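Long-range contact in epimerase domain-containing protein (Bacillus cereus HuA2-4, PDB 6ZLK), which probably interconverts UDP-glucuronic acid and UDP-galacturonic acid by NAD-dependent epimerisation at C4 of the sugar: residues D220-T231 with L290-S298. Residues are numbered along the deposited sequence; the frame is centred on the assembly and turned at random.
Sequences DCIRGTVAALET and LLQYSPTVS
The ring of Tyr293 lies against the helix with one edge, where CE1 comes to 3.2 Å from the carbonyl O of Asp220, while CD1 rests 3.6 Å from CA of Gly224, which has no side chain to hold the ring off. Pro295 N sits over the rim of one ring face. A first torsion of -179°, which swings the ring away from the backbone N of Tyr293, carries it across to the helix, and its OH goes on to bond the backbone O of Gly243.

The carboxylate of Asp220 illustrates how a helix side chain can grip a passing loop through its backbone. Asp220 OD2 takes the N-H of Val297 N at 3.0 Å on the syn lone pair. Thr296 N meets Asp220 OD1 nearly straight (169°), on the syn side but tilted 34° out of the carboxylate plane. From the other face, Arg223 NH2 reaches Asp220 OD1 in a salt bridge of 2.9 Å. Val297 CG2 and a water lie at the edge of this guanidinium, and the water ties Arg223 NE and Asp220 OD1 to Ser294 O. These donors would be expected to stabilise the charged carboxylate.

Farther along, Leu291 packs CB against Ala227 CB (3.8 Å) and CD2 over Ala228 CA; just past the end of the helix, Thr231 OG1 donates a 2.7 Å hydrogen bond to Leu290 O, nearly in line with the C=O bond.

The contact thus lays the chain leaving helix 285-291 along helix 218-230 of the NAD-binding Rossmann fold. Leu291 and Tyr293 also touch strand 239-242, whereas Cys221, Thr225 and Ala228 turn to strand 171-180 and Ile222 to helix 11-21.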
ATOM      1  N   ASP A 220      24.263 -12.510  -9.092  1.00 14.24           N
ATOM      2  CA  ASP A 220      23.293 -12.342 -10.198  1.00 15.13           C
ATOM      3  C   ASP A 220      22.460 -11.091  -9.940  1.00 15.74           C
ATOM      4  O   ASP A 220      22.285 -10.259 -10.836  1.00 16.44           O
ATOM      5  CB  ASP A 220      22.515 -13.625 -10.423  1.00 15.68           C
ATOM      6  CG  ASP A 220      23.301 -14.714 -11.154  1.00 17.51           C
ATOM      7  OD1 ASP A 220      24.088 -14.323 -12.088  1.00 19.39           O
ATOM      8  OD2 ASP A 220      23.084 -15.923 -10.861  1.00 18.18           O
ATOM      9  N   CYS A 221      21.870 -11.050  -8.743  1.00 16.69           N
ATOM     10  CA  CYS A 221      21.076  -9.909  -8.274  1.00 15.93           C
ATOM     11  C   CYS A 221      21.848  -8.601  -8.548  1.00 15.33           C
ATOM     12  O   CYS A 221      21.313  -7.636  -9.109  1.00 15.59           O
ATOM     13  CB  CYS A 221      20.795 -10.097  -6.792  1.00 15.53           C
ATOM     14  SG  CYS A 221      20.074  -8.613  -6.043  1.00 18.72           S
ATOM     15  N   ILE A 222      23.095  -8.517  -8.116  1.00 15.17           N
ATOM     16  CA  ILE A 222      23.880  -7.270  -8.218  1.00 15.56           C
ATOM     17  C   ILE A 222      24.197  -6.968  -9.704  1.00 14.32           C
ATOM     18  O   ILE A 222      24.058  -5.796 -10.083  1.00 14.25           O
ATOM     19  CB  ILE A 222      25.144  -7.363  -7.353  1.00 15.91           C
ATOM     20  CG1 ILE A 222      24.764  -7.467  -5.879  1.00 15.71           C
ATOM     21  CG2 ILE A 222      26.128  -6.229  -7.643  1.00 17.15           C
ATOM     22  CD1 ILE A 222      23.923  -6.354  -5.338  1.00 17.38           C
ATOM     23  N   ARG A 223      24.483  -7.972 -10.534  1.00 16.20           N
ATOM     24  CA  ARG A 223      24.706  -7.718 -11.986  1.00 16.48           C
ATOM     25  C   ARG A 223      23.433  -7.153 -12.618  1.00 16.19           C
ATOM     26  O   ARG A 223      23.533  -6.157 -13.372  1.00 16.50           O
ATOM     27  CB  ARG A 223      25.117  -8.992 -12.738  1.00 17.09           C
ATOM     28  CG  ARG A 223      26.589  -9.277 -12.565  1.00 20.01           C
ATOM     29  CD  ARG A 223      27.035 -10.459 -13.415  1.00 20.68           C
ATOM     30  NE  ARG A 223      26.620 -11.748 -12.880  1.00 19.43           N
ATOM     31  CZ  ARG A 223      27.356 -12.494 -12.054  1.00 20.15           C
ATOM     32  NH1 ARG A 223      28.552 -12.073 -11.634  1.00 22.68           N
ATOM     33  NH2 ARG A 223      26.891 -13.654 -11.622  1.00 21.37           N
ATOM     34  N   GLY A 224      22.250  -7.675 -12.257  1.00 15.75           N
ATOM     35  CA  GLY A 224      21.009  -7.081 -12.782  1.00 16.19           C
ATOM     36  C   GLY A 224      20.808  -5.664 -12.294  1.00 15.87           C
ATOM     37  O   GLY A 224      20.347  -4.745 -13.033  1.00 16.74           O
ATOM     38  N   THR A 225      21.129  -5.446 -11.024  1.00 13.41           N
ATOM     39  CA  THR A 225      20.892  -4.153 -10.383  1.00 15.03           C
ATOM     40  C   THR A 225      21.803  -3.084 -11.019  1.00 14.58           C
ATOM     41  O   THR A 225      21.321  -1.953 -11.281  1.00 14.98           O
ATOM     42  CB  THR A 225      21.042  -4.339  -8.873  1.00 15.59           C
ATOM     43  OG1 THR A 225      20.128  -5.321  -8.375  1.00 14.84           O
ATOM     44  CG2 THR A 225      20.876  -3.030  -8.150  1.00 14.63           C
ATOM     45  N   VAL A 226      23.086  -3.376 -11.200  1.00 15.46           N
ATOM     46  CA  VAL A 226      24.028  -2.471 -11.879  1.00 15.45           C
ATOM     47  C   VAL A 226      23.570  -2.282 -13.332  1.00 15.82           C
ATOM     48  O   VAL A 226      23.681  -1.170 -13.804  1.00 16.73           O
ATOM     49  CB  VAL A 226      25.447  -3.030 -11.730  1.00 16.33           C
ATOM     50  CG1 VAL A 226      26.412  -2.267 -12.592  1.00 17.20           C
ATOM     51  CG2 VAL A 226      25.864  -2.978 -10.267  1.00 16.60           C
ATOM     52  N   ALA A 227      23.052  -3.310 -13.978  1.00 16.81           N
ATOM     53  CA  ALA A 227      22.586  -3.185 -15.373  1.00 16.49           C
ATOM     54  C   ALA A 227      21.446  -2.164 -15.449  1.00 17.44           C
ATOM     55  O   ALA A 227      21.337  -1.494 -16.494  1.00 18.43           O
ATOM     56  CB  ALA A 227      22.168  -4.492 -15.956  1.00 16.90           C
ATOM     57  N   ALA A 228      20.613  -2.034 -14.426  1.00 16.08           N
ATOM     58  CA  ALA A 228      19.548  -1.002 -14.410  1.00 16.83           C
ATOM     59  C   ALA A 228      20.149   0.400 -14.542  1.00 19.46           C
ATOM     60  O   ALA A 228      19.478   1.301 -15.107  1.00 22.01           O
ATOM     61  CB  ALA A 228      18.681  -1.126 -13.172  1.00 18.64           C
ATOM     62  N   LEU A 229      21.309   0.664 -13.958  1.00 19.19           N
ATOM     63  CA  LEU A 229      22.000   1.937 -14.108  1.00 20.03           C
ATOM     64  C   LEU A 229      22.628   2.006 -15.495  1.00 21.56           C
ATOM     65  O   LEU A 229      22.470   3.081 -16.144  1.00 23.31           O
ATOM     66  CB  LEU A 229      23.063   2.028 -13.027  1.00 20.97           C
ATOM     67  CG  LEU A 229      23.945   3.267 -13.057  1.00 23.14           C
ATOM     68  CD1 LEU A 229      23.085   4.514 -13.164  1.00 27.27           C
ATOM     69  CD2 LEU A 229      24.821   3.317 -11.827  1.00 27.64           C
ATOM     70  N   GLU A 230      23.297   0.937 -15.937  1.00 18.68           N
ATOM     71  CA  GLU A 230      24.210   1.010 -17.105  1.00 18.15           C
ATOM     72  C   GLU A 230      23.554   0.680 -18.446  1.00 24.19           C
ATOM     73  O   GLU A 230      24.196   0.966 -19.491  1.00 22.99           O
ATOM     74  CB  GLU A 230      25.392   0.080 -16.910  1.00 18.53           C
ATOM     75  CG  GLU A 230      26.195   0.511 -15.724  1.00 18.91           C
ATOM     76  CD  GLU A 230      27.450  -0.287 -15.432  1.00 21.49           C
ATOM     77  OE1 GLU A 230      27.604  -1.395 -15.951  1.00 23.16           O
ATOM     78  OE2 GLU A 230      28.274   0.217 -14.617  1.00 23.38           O
ATOM     79  N   THR A 231      22.326   0.204 -18.463  1.00 21.42           N
ATOM     80  CA  THR A 231      21.703  -0.194 -19.749  1.00 20.47           C
ATOM     81  C   THR A 231      21.596   1.048 -20.643  1.00 23.83           C
ATOM     82  O   THR A 231      21.321   2.174 -20.131  1.00 22.57           O
ATOM     83  CB  THR A 231      20.321  -0.828 -19.538  1.00 19.35           C
ATOM     84  OG1 THR A 231      19.831  -1.173 -20.843  1.00 21.22           O
ATOM     85  CG2 THR A 231      19.317   0.094 -18.897  1.00 20.04           C
ATOM     86  N   LEU A 290      15.571  -5.672 -21.446  1.00 17.15           N
ATOM     87  CA  LEU A 290      15.933  -4.285 -21.070  1.00 18.75           C
ATOM     88  C   LEU A 290      17.324  -4.170 -20.479  1.00 17.99           C
ATOM     89  O   LEU A 290      17.877  -3.085 -20.661  1.00 20.28           O
ATOM     90  CB  LEU A 290      14.901  -3.738 -20.106  1.00 19.98           C
ATOM     91  CG  LEU A 290      13.488  -3.663 -20.644  1.00 19.55           C
ATOM     92  CD1 LEU A 290      12.568  -3.177 -19.567  1.00 20.89           C
ATOM     93  CD2 LEU A 290      13.383  -2.752 -21.845  1.00 23.28           C
ATOM     94  N   LEU A 291      17.817  -5.238 -19.827  1.00 17.24           N
ATOM     95  CA  LEU A 291      19.068  -5.162 -19.037  1.00 20.03           C
ATOM     96  C   LEU A 291      20.110  -6.136 -19.571  1.00 20.04           C
ATOM     97  O   LEU A 291      21.203  -6.120 -19.029  1.00 22.27           O
ATOM     98  CB  LEU A 291      18.815  -5.461 -17.571  1.00 18.91           C
ATOM     99  CG  LEU A 291      17.685  -4.684 -16.915  1.00 18.59           C
ATOM    100  CD1 LEU A 291      17.560  -5.132 -15.479  1.00 17.93           C
ATOM    101  CD2 LEU A 291      17.896  -3.175 -17.028  1.00 20.09           C
ATOM    102  N   GLN A 292      19.790  -6.965 -20.565  1.00 19.11           N
ATOM    103  CA  GLN A 292      20.664  -8.084 -20.962  1.00 20.71           C
ATOM    104  C   GLN A 292      20.971  -8.931 -19.723  1.00 19.35           C
ATOM    105  O   GLN A 292      22.022  -9.531 -19.628  1.00 21.00           O
ATOM    106  CB  GLN A 292      21.895  -7.573 -21.711  1.00 23.81           C
ATOM    107  CG  GLN A 292      21.542  -6.947 -23.049  1.00 28.66           C
ATOM    108  CD  GLN A 292      22.826  -6.674 -23.792  1.00 36.48           C
ATOM    109  OE1 GLN A 292      23.489  -5.664 -23.558  1.00 46.35           O
ATOM    110  NE2 GLN A 292      23.233  -7.619 -24.628  1.00 44.91           N
ATOM    111  N   TYR A 293      19.999  -9.051 -18.822  1.00 18.55           N
ATOM    112  CA  TYR A 293      20.142  -9.887 -17.609  1.00 19.05           C
ATOM    113  C   TYR A 293      20.074 -11.353 -17.977  1.00 19.27           C
ATOM    114  O   TYR A 293      19.152 -11.832 -18.650  1.00 21.14           O
ATOM    115  CB  TYR A 293      19.052  -9.514 -16.607  1.00 19.26           C
ATOM    116  CG  TYR A 293      19.141 -10.310 -15.335  1.00 19.18           C
ATOM    117  CD1 TYR A 293      20.240 -10.149 -14.505  1.00 21.26           C
ATOM    118  CD2 TYR A 293      18.126 -11.173 -14.956  1.00 19.43           C
ATOM    119  CE1 TYR A 293      20.356 -10.914 -13.362  1.00 19.43           C
ATOM    120  CE2 TYR A 293      18.229 -11.921 -13.794  1.00 19.57           C
ATOM    121  CZ  TYR A 293      19.315 -11.728 -12.976  1.00 19.13           C
ATOM    122  OH  TYR A 293      19.400 -12.439 -11.809  1.00 18.01           O
ATOM    123  N   SER A 294      20.984 -12.113 -17.423  1.00 18.98           N
ATOM    124  CA  SER A 294      20.931 -13.581 -17.529  1.00 22.51           C
ATOM    125  C   SER A 294      21.631 -14.133 -16.304  1.00 22.82           C
ATOM    126  O   SER A 294      22.821 -13.899 -16.147  1.00 22.97           O
ATOM    127  CB  SER A 294      21.574 -14.027 -18.826  1.00 28.24           C
ATOM    128  OG  SER A 294      21.732 -15.441 -18.842  1.00 33.47           O
ATOM    129  N   PRO A 295      20.909 -14.792 -15.360  1.00 20.06           N
ATOM    130  CA  PRO A 295      21.567 -15.297 -14.155  1.00 19.74           C
ATOM    131  C   PRO A 295      22.454 -16.460 -14.569  1.00 19.79           C
ATOM    132  O   PRO A 295      22.033 -17.247 -15.391  1.00 22.90           O
ATOM    133  CB  PRO A 295      20.407 -15.676 -13.223  1.00 19.90           C
ATOM    134  CG  PRO A 295      19.289 -16.021 -14.182  1.00 22.03           C
ATOM    135  CD  PRO A 295      19.469 -15.084 -15.375  1.00 22.85           C
ATOM    136  N   THR A 296      23.664 -16.512 -14.045  1.00 17.48           N
ATOM    137  CA  THR A 296      24.686 -17.516 -14.433  1.00 21.18           C
ATOM    138  C   THR A 296      25.096 -18.408 -13.271  1.00 21.93           C
ATOM    139  O   THR A 296      25.791 -19.415 -13.514  1.00 24.24           O
ATOM    140  CB  THR A 296      25.891 -16.804 -15.056  1.00 21.71           C
ATOM    141  OG1 THR A 296      26.457 -15.930 -14.082  1.00 23.00           O
ATOM    142  CG2 THR A 296      25.466 -16.070 -16.305  1.00 25.39           C
ATOM    143  N   VAL A 297      24.692 -18.128 -12.034  1.00 18.28           N
ATOM    144  CA  VAL A 297      25.261 -18.923 -10.921  1.00 18.19           C
ATOM    145  C   VAL A 297      24.287 -20.043 -10.552  1.00 19.08           C
ATOM    146  O   VAL A 297      23.149 -19.734 -10.153  1.00 19.75           O
ATOM    147  CB  VAL A 297      25.576 -18.027  -9.715  1.00 17.48           C
ATOM    148  CG1 VAL A 297      26.091 -18.857  -8.550  1.00 18.15           C
ATOM    149  CG2 VAL A 297      26.548 -16.926 -10.105  1.00 20.82           C
ATOM    150  N   SER A 298      24.739 -21.298 -10.608  1.00 19.33           N
ATOM    151  CA  SER A 298      23.926 -22.467 -10.241  1.00 21.23           C
ATOM    152  C   SER A 298      23.749 -22.492  -8.729  1.00 17.02           C
ATOM    153  O   SER A 298      24.579 -21.950  -7.992  1.00 16.68           O
ATOM    154  CB  SER A 298      24.566 -23.777 -10.690  1.00 21.98           C
ATOM    155  OG  SER A 298      25.776 -23.965  -9.969  1.00 24.45           O
TER
HETATM  156  O   HOH W   1      23.993 -12.219 -13.947  1.00 29.40           O
HETATM  157  O   HOH W   2      21.322  -3.797 -22.083  1.00 40.41           O